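Caspase-1 subunit p19/18 (PDB 1M72) acts as a cysteine endopeptidase of the caspase family, probably serving in the activation cascade of caspases that carries out apoptosis. Local coordinates at residues C[26-40]-C[93-107]. Numbering follows the deposited sequence.
Sequences NMNHKHRGMAIIFNH and MDHSDADCLLVAVLT. With EDO (1,2-ethanediol), chain H.
The carboxylate of Asp-99 is gripped through both oxygens. OD1 takes the backbone N-H of His-29 at 2.7 Å, met nearly along the C-O axis, while OD2 forms a salt bridge with Arg-32, whose NH2 lies 3.0 Å away. The NE and NH2 hydrogen bonds to OD2 are both weak and bent, and the guanidinium and carboxylate planes stand 50° apart, so charge probably contributes most. Lys-268 makes a second salt bridge to OD2, and Arg-32 NH2 also donates to Phe-265 O; a buried acid suits this cationic surrounding. Met-27 bends at chi2 and chi3, bringing CE to 3.4 Å from Asp-99 CB and covering the carboxylate's aliphatic stem. The His-29 ring receives Ala-98 O over one face, with Asp-99 OD1 at its edge.

Between this corner and the regular ladder the register is disturbed. Glycine suits position 33 (phi 131°), since a CB would strike Cys-100 O and the carbonyl of Arg-32; a water joins Met-34 N, Cys-100 O and His-95 ND1. From Met-34 O onward the parallel ladder is regular, with bonds such as Phe-38 N to Ala-104 O at 2.8 Å, nearly straight at 178°. Phe-38 presents its ring edge to Val-103 CG1 (4.0 Å from CE1) on the face covered by helix 80-92; Ile-37, Ala-104 and Leu-106 pack on the other, against helix 54-67. These are adjacent interior strands of the caspase α/β sheet. Buried charges and backbone bonds thus probably secure their entry, ladder and apolar packing the rest, ending just before His-108, the probable catalytic histidine.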
ATOM      1  N   ASN C  26      16.315   8.433  -9.736  1.00 24.40           N
ATOM      2  CA  ASN C  26      16.984   8.947 -10.926  1.00 22.57           C
ATOM      3  C   ASN C  26      16.308   8.327 -12.129  1.00 23.72           C
ATOM      4  O   ASN C  26      16.502   7.161 -12.433  1.00 22.11           O
ATOM      5  CB  ASN C  26      18.491   8.597 -10.896  1.00 26.30           C
ATOM      6  CG  ASN C  26      19.189   8.721 -12.292  1.00 29.63           C
ATOM      7  OD1 ASN C  26      18.606   9.221 -13.257  1.00 28.23           O
ATOM      8  ND2 ASN C  26      20.434   8.239 -12.383  1.00 29.42           N
ATOM      9  N   MET C  27      15.498   9.118 -12.812  1.00 26.04           N
ATOM     10  CA  MET C  27      14.823   8.652 -14.006  1.00 31.28           C
ATOM     11  C   MET C  27      15.512   9.263 -15.214  1.00 33.98           C
ATOM     12  O   MET C  27      14.847   9.597 -16.191  1.00 36.51           O
ATOM     13  CB  MET C  27      13.357   9.088 -14.002  1.00 31.48           C
ATOM     14  CG  MET C  27      12.611   8.645 -12.792  1.00 32.46           C
ATOM     15  SD  MET C  27      12.613   6.851 -12.582  1.00 33.99           S
ATOM     16  CE  MET C  27      11.442   6.462 -13.880  1.00 31.86           C
ATOM     17  N   ASN C  28      16.833   9.412 -15.162  1.00 34.64           N
ATOM     18  CA  ASN C  28      17.530   9.994 -16.285  1.00 38.71           C
ATOM     19  C   ASN C  28      18.537   9.015 -16.883  1.00 39.60           C
ATOM     20  O   ASN C  28      19.622   9.418 -17.294  1.00 38.50           O
ATOM     21  CB  ASN C  28      18.223  11.308 -15.869  1.00 44.26           C
ATOM     22  CG  ASN C  28      18.810  12.076 -17.072  1.00 50.40           C
ATOM     23  OD1 ASN C  28      18.211  12.111 -18.164  1.00 51.69           O
ATOM     24  ND2 ASN C  28      19.975  12.706 -16.873  1.00 50.48           N
ATOM     25  N   HIS C  29      18.180   7.727 -16.894  1.00 39.14           N
ATOM     26  CA  HIS C  29      19.037   6.682 -17.479  1.00 37.42           C
ATOM     27  C   HIS C  29      18.804   6.713 -18.995  1.00 34.77           C
ATOM     28  O   HIS C  29      17.903   7.399 -19.472  1.00 30.90           O
ATOM     29  CB  HIS C  29      18.677   5.279 -16.951  1.00 32.15           C
ATOM     30  CG  HIS C  29      19.021   5.068 -15.513  1.00 30.47           C
ATOM     31  ND1 HIS C  29      20.093   4.296 -15.110  1.00 29.67           N
ATOM     32  CD2 HIS C  29      18.429   5.513 -14.376  1.00 31.01           C
ATOM     33  CE1 HIS C  29      20.149   4.273 -13.789  1.00 28.30           C
ATOM     34  NE2 HIS C  29      19.150   5.002 -13.316  1.00 31.05           N
ATOM     35  N   LYS C  30      19.619   5.976 -19.738  1.00 32.10           N
ATOM     36  CA  LYS C  30      19.474   5.932 -21.188  1.00 32.32           C
ATOM     37  C   LYS C  30      18.060   5.472 -21.546  1.00 31.15           C
ATOM     38  O   LYS C  30      17.399   6.060 -22.397  1.00 31.04           O
ATOM     39  CB  LYS C  30      20.519   4.967 -21.773  1.00 34.38           C
ATOM     40  CG  LYS C  30      20.437   4.785 -23.275  1.00 38.78           C
ATOM     41  CD  LYS C  30      21.441   3.738 -23.828  1.00 39.05           C
ATOM     42  CE  LYS C  30      21.554   3.934 -25.347  1.00 41.15           C
ATOM     43  NZ  LYS C  30      22.353   2.872 -26.014  1.00 47.60           N
ATOM     44  N   HIS C  31      17.582   4.406 -20.916  1.00 31.38           N
ATOM     45  CA  HIS C  31      16.205   3.939 -21.214  1.00 32.68           C
ATOM     46  C   HIS C  31      15.285   4.032 -20.032  1.00 31.61           C
ATOM     47  O   HIS C  31      15.726   3.951 -18.878  1.00 33.20           O
ATOM     48  CB  HIS C  31      16.207   2.474 -21.654  1.00 31.81           C
ATOM     49  CG  HIS C  31      17.186   2.187 -22.749  1.00 37.08           C
ATOM     50  ND1 HIS C  31      17.005   2.628 -24.043  1.00 36.59           N
ATOM     51  CD2 HIS C  31      18.374   1.539 -22.732  1.00 36.37           C
ATOM     52  CE1 HIS C  31      18.037   2.260 -24.776  1.00 36.99           C
ATOM     53  NE2 HIS C  31      18.883   1.600 -24.005  1.00 38.07           N
ATOM     54  N   ARG C  32      13.997   4.191 -20.322  1.00 33.90           N
ATOM     55  CA  ARG C  32      12.959   4.196 -19.268  1.00 30.56           C
ATOM     56  C   ARG C  32      12.969   2.786 -18.632  1.00 29.09           C
ATOM     57  O   ARG C  32      13.014   2.616 -17.408  1.00 27.12           O
ATOM     58  CB  ARG C  32      11.590   4.402 -19.888  1.00 31.43           C
ATOM     59  CG  ARG C  32      10.466   4.352 -18.896  1.00 31.56           C
ATOM     60  CD  ARG C  32       9.955   5.752 -18.577  1.00 31.99           C
ATOM     61  NE  ARG C  32      10.831   6.508 -17.696  1.00 30.55           N
ATOM     62  CZ  ARG C  32      10.854   7.844 -17.627  1.00 28.96           C
ATOM     63  NH1 ARG C  32      10.052   8.603 -18.397  1.00 21.02           N
ATOM     64  NH2 ARG C  32      11.672   8.419 -16.759  1.00 29.81           N
ATOM     65  N   GLY C  33      12.946   1.772 -19.480  1.00 26.01           N
ATOM     66  CA  GLY C  33      12.931   0.420 -18.967  1.00 25.93           C
ATOM     67  C   GLY C  33      11.838  -0.402 -19.643  1.00 26.38           C
ATOM     68  O   GLY C  33      11.068   0.074 -20.485  1.00 23.07           O
ATOM     69  N   MET C  34      11.798  -1.672 -19.283  1.00 28.75           N
ATOM     70  CA  MET C  34      10.818  -2.614 -19.806  1.00 28.43           C
ATOM     71  C   MET C  34       9.469  -2.511 -19.085  1.00 29.79           C
ATOM     72  O   MET C  34       9.404  -2.278 -17.867  1.00 27.76           O
ATOM     73  CB  MET C  34      11.343  -4.033 -19.619  1.00 28.22           C
ATOM     74  CG  MET C  34      12.587  -4.328 -20.442  1.00 31.32           C
ATOM     75  SD  MET C  34      13.269  -5.965 -20.159  1.00 36.51           S
ATOM     76  CE  MET C  34      11.815  -7.051 -20.573  1.00 32.46           C
ATOM     77  N   ALA C  35       8.406  -2.683 -19.869  1.00 29.21           N
ATOM     78  CA  ALA C  35       7.028  -2.716 -19.382  1.00 27.34           C
ATOM     79  C   ALA C  35       6.454  -4.034 -19.949  1.00 25.95           C
ATOM     80  O   ALA C  35       6.259  -4.179 -21.161  1.00 26.38           O
ATOM     81  CB  ALA C  35       6.235  -1.526 -19.910  1.00 24.51           C
ATOM     82  N   ILE C  36       6.208  -5.007 -19.081  1.00 25.37           N
ATOM     83  CA  ILE C  36       5.671  -6.290 -19.541  1.00 26.71           C
ATOM     84  C   ILE C  36       4.182  -6.369 -19.217  1.00 22.65           C
ATOM     85  O   ILE C  36       3.796  -6.223 -18.070  1.00 19.02           O
ATOM     86  CB  ILE C  36       6.275  -7.504 -18.817  1.00 28.84           C
ATOM     87  CG1 ILE C  36       7.780  -7.468 -18.809  1.00 32.87           C
ATOM     88  CG2 ILE C  36       5.786  -8.765 -19.485  1.00 32.88           C
ATOM     89  CD1 ILE C  36       8.322  -8.657 -18.003  1.00 35.15           C
ATOM     90  N   ILE C  37       3.365  -6.629 -20.222  1.00 19.99           N
ATOM     91  CA  ILE C  37       1.939  -6.756 -19.982  1.00 20.25           C
ATOM     92  C   ILE C  37       1.472  -8.204 -20.220  1.00 20.89           C
ATOM     93  O   ILE C  37       1.647  -8.764 -21.302  1.00 21.87           O
ATOM     94  CB  ILE C  37       1.156  -5.777 -20.890  1.00 16.58           C
ATOM     95  CG1 ILE C  37       1.592  -4.329 -20.580  1.00 19.50           C
ATOM     96  CG2 ILE C  37      -0.342  -5.951 -20.670  1.00 17.36           C
ATOM     97  CD1 ILE C  37       1.045  -3.228 -21.569  1.00 16.50           C
ATOM     98  N   PHE C  38       0.932  -8.837 -19.201  1.00 21.38           N
ATOM     99  CA  PHE C  38       0.408 -10.180 -19.397  1.00 20.86           C
ATOM    100  C   PHE C  38      -1.071  -9.987 -19.457  1.00 20.67           C
ATOM    101  O   PHE C  38      -1.730  -9.784 -18.450  1.00 19.72           O
ATOM    102  CB  PHE C  38       0.768 -11.116 -18.248  1.00 16.67           C
ATOM    103  CG  PHE C  38       2.230 -11.331 -18.117  1.00 20.30           C
ATOM    104  CD1 PHE C  38       2.992 -10.505 -17.292  1.00 22.36           C
ATOM    105  CD2 PHE C  38       2.860 -12.347 -18.834  1.00 24.70           C
ATOM    106  CE1 PHE C  38       4.372 -10.678 -17.167  1.00 26.73           C
ATOM    107  CE2 PHE C  38       4.244 -12.548 -18.730  1.00 30.29           C
ATOM    108  CZ  PHE C  38       5.018 -11.707 -17.886  1.00 28.27           C
ATOM    109  N   ASN C  39      -1.583 -10.058 -20.672  1.00 25.78           N
ATOM    110  CA  ASN C  39      -3.006  -9.863 -20.963  1.00 23.64           C
ATOM    111  C   ASN C  39      -3.672 -11.205 -21.197  1.00 23.61           C
ATOM    112  O   ASN C  39      -3.261 -11.950 -22.114  1.00 23.51           O
ATOM    113  CB  ASN C  39      -3.123  -8.994 -22.206  1.00 23.33           C
ATOM    114  CG  ASN C  39      -4.521  -8.641 -22.509  1.00 23.95           C
ATOM    115  OD1 ASN C  39      -4.928  -8.648 -23.655  1.00 21.84           O
ATOM    116  ND2 ASN C  39      -5.282  -8.336 -21.480  1.00 24.59           N
ATOM    117  N   HIS C  40      -4.703 -11.495 -20.396  1.00 21.36           N
ATOM    118  CA  HIS C  40      -5.402 -12.785 -20.473  1.00 22.61           C
ATOM    119  C   HIS C  40      -6.833 -12.644 -20.842  1.00 22.31           C
ATOM    120  O   HIS C  40      -7.610 -12.157 -20.038  1.00 22.03           O
ATOM    121  CB  HIS C  40      -5.356 -13.512 -19.136  1.00 22.86           C
ATOM    122  CG  HIS C  40      -3.992 -13.973 -18.765  1.00 24.94           C
ATOM    123  ND1 HIS C  40      -3.447 -15.143 -19.252  1.00 26.82           N
ATOM    124  CD2 HIS C  40      -3.021 -13.374 -18.034  1.00 26.19           C
ATOM    125  CE1 HIS C  40      -2.197 -15.244 -18.841  1.00 24.56           C
ATOM    126  NE2 HIS C  40      -1.915 -14.186 -18.101  1.00 29.73           N
ATOM    127  N   MET C  93      17.965 -10.200 -16.933  1.00 39.23           N
ATOM    128  CA  MET C  93      18.570  -9.270 -17.872  1.00 36.99           C
ATOM    129  C   MET C  93      19.377  -8.183 -17.163  1.00 36.05           C
ATOM    130  O   MET C  93      19.350  -8.052 -15.944  1.00 35.52           O
ATOM    131  CB  MET C  93      17.477  -8.643 -18.724  1.00 37.00           C
ATOM    132  CG  MET C  93      16.628  -9.692 -19.419  1.00 35.79           C
ATOM    133  SD  MET C  93      15.438  -8.940 -20.454  1.00 37.77           S
ATOM    134  CE  MET C  93      15.605  -9.936 -22.037  1.00 38.86           C
ATOM    135  N   ASP C  94      20.102  -7.402 -17.935  1.00 33.85           N
ATOM    136  CA  ASP C  94      20.898  -6.335 -17.368  1.00 34.72           C
ATOM    137  C   ASP C  94      20.110  -5.028 -17.456  1.00 32.64           C
ATOM    138  O   ASP C  94      19.929  -4.465 -18.533  1.00 31.26           O
ATOM    139  CB  ASP C  94      22.222  -6.241 -18.133  1.00 38.01           C
ATOM    140  CG  ASP C  94      23.100  -5.106 -17.645  1.00 38.67           C
ATOM    141  OD1 ASP C  94      22.724  -4.373 -16.700  1.00 37.15           O
ATOM    142  OD2 ASP C  94      24.180  -4.949 -18.230  1.00 44.44           O
ATOM    143  N   HIS C  95      19.635  -4.557 -16.308  1.00 32.54           N
ATOM    144  CA  HIS C  95      18.825  -3.342 -16.241  1.00 30.53           C
ATOM    145  C   HIS C  95      19.621  -2.079 -15.936  1.00 30.05           C
ATOM    146  O   HIS C  95      19.039  -1.020 -15.658  1.00 30.17           O
ATOM    147  CB  HIS C  95      17.727  -3.539 -15.192  1.00 27.72           C
ATOM    148  CG  HIS C  95      16.755  -4.604 -15.557  1.00 26.32           C
ATOM    149  ND1 HIS C  95      15.700  -4.380 -16.414  1.00 27.40           N
ATOM    150  CD2 HIS C  95      16.728  -5.922 -15.257  1.00 26.25           C
ATOM    151  CE1 HIS C  95      15.068  -5.515 -16.628  1.00 24.78           C
ATOM    152  NE2 HIS C  95      15.672  -6.467 -15.940  1.00 24.54           N
ATOM    153  N   SER C  96      20.944  -2.188 -16.023  1.00 29.59           N
ATOM    154  CA  SER C  96      21.835  -1.063 -15.735  1.00 31.10           C
ATOM    155  C   SER C  96      21.435   0.244 -16.392  1.00 29.34           C
ATOM    156  O   SER C  96      21.489   1.291 -15.761  1.00 29.50           O
ATOM    157  CB  SER C  96      23.273  -1.405 -16.134  1.00 30.64           C
ATOM    158  OG  SER C  96      23.799  -2.422 -15.293  1.00 34.36           O
ATOM    159  N   ASP C  97      21.018   0.192 -17.647  1.00 29.20           N
ATOM    160  CA  ASP C  97      20.661   1.440 -18.316  1.00 33.35           C
ATOM    161  C   ASP C  97      19.183   1.805 -18.341  1.00 30.09           C
ATOM    162  O   ASP C  97      18.786   2.697 -19.092  1.00 30.77           O
ATOM    163  CB  ASP C  97      21.267   1.491 -19.735  1.00 34.22           C
ATOM    164  CG  ASP C  97      22.815   1.483 -19.708  1.00 36.05           C
ATOM    165  OD1 ASP C  97      23.404   2.163 -18.854  1.00 33.38           O
ATOM    166  OD2 ASP C  97      23.447   0.787 -20.531  1.00 41.95           O
ATOM    167  N   ALA C  98      18.397   1.151 -17.483  1.00 27.27           N
ATOM    168  CA  ALA C  98      16.958   1.445 -17.378  1.00 27.75           C
ATOM    169  C   ALA C  98      16.617   2.198 -16.063  1.00 25.17           C
ATOM    170  O   ALA C  98      17.244   1.987 -15.035  1.00 25.31           O
ATOM    171  CB  ALA C  98      16.147   0.142 -17.447  1.00 23.90           C
ATOM    172  N   ASP C  99      15.640   3.094 -16.119  1.00 25.01           N
ATOM    173  CA  ASP C  99      15.220   3.819 -14.924  1.00 28.46           C
ATOM    174  C   ASP C  99      14.439   2.902 -13.963  1.00 28.62           C
ATOM    175  O   ASP C  99      14.512   3.069 -12.733  1.00 27.72           O
ATOM    176  CB  ASP C  99      14.226   4.967 -15.246  1.00 27.92           C
ATOM    177  CG  ASP C  99      14.803   6.063 -16.145  1.00 31.19           C
ATOM    178  OD1 ASP C  99      16.000   6.428 -16.000  1.00 29.01           O
ATOM    179  OD2 ASP C  99      14.017   6.574 -16.983  1.00 29.22           O
ATOM    180  N   CYS C 100      13.700   1.940 -14.534  1.00 24.60           N
ATOM    181  CA  CYS C 100      12.775   1.119 -13.749  1.00 24.57           C
ATOM    182  C   CYS C 100      12.228  -0.110 -14.514  1.00 24.68           C
ATOM    183  O   CYS C 100      12.661  -0.428 -15.633  1.00 24.96           O
ATOM    184  CB  CYS C 100      11.569   2.013 -13.365  1.00 20.58           C
ATOM    185  SG  CYS C 100      10.531   2.522 -14.829  1.00 26.39           S
ATOM    186  N   LEU C 101      11.289  -0.800 -13.877  1.00 23.11           N
ATOM    187  CA  LEU C 101      10.622  -1.963 -14.479  1.00 22.82           C
ATOM    188  C   LEU C 101       9.151  -1.851 -14.112  1.00 21.65           C
ATOM    189  O   LEU C 101       8.807  -1.436 -13.001  1.00 22.73           O
ATOM    190  CB  LEU C 101      11.154  -3.285 -13.936  1.00 23.50           C
ATOM    191  CG  LEU C 101      10.353  -4.548 -14.311  1.00 26.54           C
ATOM    192  CD1 LEU C 101      10.704  -4.951 -15.720  1.00 21.78           C
ATOM    193  CD2 LEU C 101      10.637  -5.704 -13.308  1.00 26.55           C
ATOM    194  N   LEU C 102       8.305  -2.169 -15.073  1.00 19.38           N
ATOM    195  CA  LEU C 102       6.877  -2.151 -14.899  1.00 20.54           C
ATOM    196  C   LEU C 102       6.340  -3.490 -15.383  1.00 21.72           C
ATOM    197  O   LEU C 102       6.642  -3.919 -16.502  1.00 19.31           O
ATOM    198  CB  LEU C 102       6.254  -1.038 -15.743  1.00 17.33           C
ATOM    199  CG  LEU C 102       4.751  -0.817 -15.465  1.00 22.35           C
ATOM    200  CD1 LEU C 102       4.366   0.645 -15.816  1.00 17.53           C
ATOM    201  CD2 LEU C 102       3.861  -1.855 -16.256  1.00 15.19           C
ATOM    202  N   VAL C 103       5.565  -4.162 -14.536  1.00 21.15           N
ATOM    203  CA  VAL C 103       4.927  -5.414 -14.932  1.00 19.14           C
ATOM    204  C   VAL C 103       3.394  -5.180 -14.728  1.00 20.34           C
ATOM    205  O   VAL C 103       2.987  -4.620 -13.702  1.00 20.13           O
ATOM    206  CB  VAL C 103       5.385  -6.595 -14.026  1.00 21.89           C
ATOM    207  CG1 VAL C 103       4.653  -7.858 -14.402  1.00 18.56           C
ATOM    208  CG2 VAL C 103       6.874  -6.794 -14.101  1.00 19.33           C
ATOM    209  N   ALA C 104       2.559  -5.567 -15.699  1.00 19.14           N
ATOM    210  CA  ALA C 104       1.103  -5.444 -15.550  1.00 21.10           C
ATOM    211  C   ALA C 104       0.430  -6.816 -15.810  1.00 21.83           C
ATOM    212  O   ALA C 104       0.863  -7.596 -16.664  1.00 23.84           O
ATOM    213  CB  ALA C 104       0.532  -4.374 -16.535  1.00 20.85           C
ATOM    214  N   VAL C 105      -0.622  -7.120 -15.076  1.00 20.30           N
ATOM    215  CA  VAL C 105      -1.306  -8.374 -15.281  1.00 20.60           C
ATOM    216  C   VAL C 105      -2.784  -8.073 -15.330  1.00 21.12           C
ATOM    217  O   VAL C 105      -3.307  -7.416 -14.446  1.00 22.48           O
ATOM    218  CB  VAL C 105      -0.986  -9.387 -14.146  1.00 22.34           C
ATOM    219  CG1 VAL C 105      -1.722 -10.729 -14.387  1.00 24.89           C
ATOM    220  CG2 VAL C 105       0.493  -9.646 -14.094  1.00 20.75           C
ATOM    221  N   LEU C 106      -3.443  -8.536 -16.390  1.00 21.57           N
ATOM    222  CA  LEU C 106      -4.882  -8.315 -16.625  1.00 22.79           C
ATOM    223  C   LEU C 106      -5.481  -9.735 -16.716  1.00 25.04           C
ATOM    224  O   LEU C 106      -5.271 -10.451 -17.725  1.00 24.66           O
ATOM    225  CB  LEU C 106      -5.073  -7.574 -17.952  1.00 21.50           C
ATOM    226  CG  LEU C 106      -4.111  -6.418 -18.277  1.00 22.33           C
ATOM    227  CD1 LEU C 106      -4.385  -5.933 -19.717  1.00 23.15           C
ATOM    228  CD2 LEU C 106      -4.314  -5.278 -17.316  1.00 22.72           C
ATOM    229  N   THR C 107      -6.223 -10.142 -15.681  1.00 22.86           N
ATOM    230  CA  THR C 107      -6.722 -11.528 -15.640  1.00 23.67           C
ATOM    231  C   THR C 107      -7.787 -11.797 -14.563  1.00 21.94           C
ATOM    232  O   THR C 107      -8.305 -10.863 -13.953  1.00 21.94           O
ATOM    233  CB  THR C 107      -5.499 -12.481 -15.434  1.00 24.09           C
ATOM    234  OG1 THR C 107      -5.904 -13.836 -15.622  1.00 28.29           O
ATOM    235  CG2 THR C 107      -4.894 -12.329 -14.025  1.00 24.11           C
TER
HETATM  236  C1  EDO H 503      17.266   5.528  -9.454  1.00 24.69           C
HETATM  237  O1  EDO H 503      17.026   5.633  -8.066  1.00 30.31           O
HETATM  238  C2  EDO H 503      15.964   5.425 -10.198  1.00 30.96           C
HETATM  239  O2  EDO H 503      16.212   4.710 -11.390  1.00 27.94           O
HETATM  240  O   HOH W   1      21.875   5.029 -18.473  1.00 30.52           O
HETATM  241  O   HOH W   2      13.675  -2.347 -17.138  1.00 27.04           O